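Local coordinates for ferredoxin component of dioxygenase (Sphingobium yanoikuyae, PDB 2I7F), which carries a Rieske-type [2Fe-2S] cluster and, as the ferredoxin component of a biphenyl 2,3-dioxygenase, probably passes electrons to the terminal oxygenase, at residues 12-15 against 16-19. Sequence-based numbering, arbitrary orientation.
Sequences SVKD and GEPV. With SO4 (sulfate ion), chain C.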
loop_
_atom_site.group_PDB
_atom_site.type_symbol
_atom_site.label_atom_id
_atom_site.label_comp_id
_atom_site.label_asym_id
_atom_site.label_seq_id
_atom_site.Cartn_x
_atom_site.Cartn_y
_atom_site.Cartn_z
ATOM N N SER A 12 8.553 11.445 0.858
ATOM C CA SER A 12 7.849 11.292 -0.427
ATOM C C SER A 12 6.391 10.879 -0.303
ATOM O O SER A 12 5.630 10.928 -1.305
ATOM C CB SER A 12 8.507 10.197 -1.260
ATOM O OG SER A 12 9.736 10.643 -1.744
ATOM N N VAL A 13 5.992 10.402 0.874
ATOM C CA VAL A 13 4.662 9.836 1.047
ATOM C C VAL A 13 3.757 10.796 1.808
ATOM O O VAL A 13 3.812 10.857 3.027
ATOM C CB VAL A 13 4.698 8.476 1.776
ATOM C CG1 VAL A 13 3.339 7.757 1.594
ATOM C CG2 VAL A 13 5.893 7.632 1.289
ATOM N N LYS A 14 2.907 11.515 1.072
ATOM C CA LYS A 14 1.891 12.411 1.637
ATOM C C LYS A 14 0.567 11.684 1.903
ATOM O O LYS A 14 0.170 10.803 1.128
ATOM C CB LYS A 14 1.630 13.584 0.675
ATOM C CG LYS A 14 2.752 14.610 0.591
ATOM C CD LYS A 14 3.672 14.455 -0.629
ATOM C CE LYS A 14 2.991 14.843 -1.963
ATOM N NZ LYS A 14 2.616 13.636 -2.819
ATOM N N ASP A 15 -0.106 12.061 3.001
ATOM C CA ASP A 15 -1.452 11.545 3.342
ATOM C C ASP A 15 -2.337 11.882 2.183
ATOM O O ASP A 15 -2.391 13.031 1.776
ATOM C CB ASP A 15 -2.036 12.204 4.625
ATOM C CG ASP A 15 -3.277 11.445 5.208
ATOM O OD1 ASP A 15 -4.038 10.750 4.495
ATOM O OD2 ASP A 15 -3.494 11.542 6.420
ATOM N N GLY A 16 -2.988 10.863 1.638
ATOM C CA GLY A 16 -3.928 11.035 0.559
ATOM C C GLY A 16 -3.335 10.753 -0.794
ATOM O O GLY A 16 -4.071 10.704 -1.756
ATOM N N GLU A 17 -2.007 10.577 -0.879
ATOM C CA GLU A 17 -1.319 10.382 -2.164
ATOM C C GLU A 17 -0.323 9.209 -2.076
ATOM O O GLU A 17 0.873 9.411 -1.909
ATOM C CB GLU A 17 -0.627 11.679 -2.608
ATOM C CG GLU A 17 -1.551 12.934 -2.487
ATOM C CD GLU A 17 -0.866 14.246 -2.781
ATOM O OE1 GLU A 17 0.323 14.189 -3.225
ATOM O OE2 GLU A 17 -1.523 15.333 -2.582
ATOM N N PRO A 18 -0.832 7.964 -2.146
ATOM C CA PRO A 18 0.077 6.828 -2.062
ATOM C C PRO A 18 1.074 6.722 -3.211
ATOM O O PRO A 18 0.831 7.243 -4.326
ATOM C CB PRO A 18 -0.841 5.598 -2.026
ATOM C CG PRO A 18 -2.168 6.035 -2.360
ATOM C CD PRO A 18 -2.239 7.557 -2.304
ATOM N N VAL A 19 2.170 6.021 -2.913
ATOM C CA VAL A 19 3.360 5.995 -3.728
ATOM C C VAL A 19 3.578 4.562 -4.176
ATOM O O VAL A 19 3.606 3.650 -3.343
ATOM C CB VAL A 19 4.567 6.501 -2.894
ATOM C CG1 VAL A 19 5.889 6.313 -3.640
ATOM C CG2 VAL A 19 4.345 7.965 -2.580
HETATM S S SO4 C . 12.225 8.177 -3.251
HETATM O O1 SO4 C . 12.544 6.752 -3.410
HETATM O O2 SO4 C . 11.445 8.471 -2.052
HETATM O O3 SO4 C . 13.482 8.941 -3.201
HETATM O O4 SO4 C . 11.429 8.608 -4.415
HETATM O O HOH W 1 2.771 10.996 -1.923
#
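Lys14 and Glu17 occupy the outer positions of a type II beta turn, and each uses its backbone and its side chain to hold the other. The amide N of Glu17 donates to O of Lys14 at 3.0 Å. Gly16 takes the turn position with positive phi (98°), a conformation that leaves little room for a side chain beside the carbonyl before it.

The lysine can be followed outward. CB of Lys14 lies 4.2 Å from Glu17 OE1; with CG beside the backbone N (chi1 -72°) and further bends at chi2, chi3 and chi4, the chain curls round instead of extending. CE thereby comes alongside Glu17 OE1, and NZ of Lys14 ends in a salt bridge to the same oxygen; the modelled separation of 2.4 Å is very short, so its exact length is doubtful. Glu17, extended beyond CG, reaches across to meet it.

NZ of Lys14 also donates to a water, 2.8 Å away, which accepts from Lys14 N and donates to O of Ser12 and O of Glu17. Four bonds thus fix this water between the two arms of the loop. Beyond it, Val19 turns CG2 onto O of Ser12 (3.5 Å) and loosely against CG2 of Val13 (4.2 Å), while Ser12 OG donates to O2 of a sulfate (2.8 Å), probably from the crystallisation liquor, that Gln9 NE2 also binds.

The loop joins strand 4-9 to edge strand 19-21 of the Rieske fold, and Asp15 OD2 anchors it to the backbone N of Asp35. A backbone bond closes the exposed turn, and the ion pair and shared water join its two arms, with the lysine's charge probably partly offset by the glutamate.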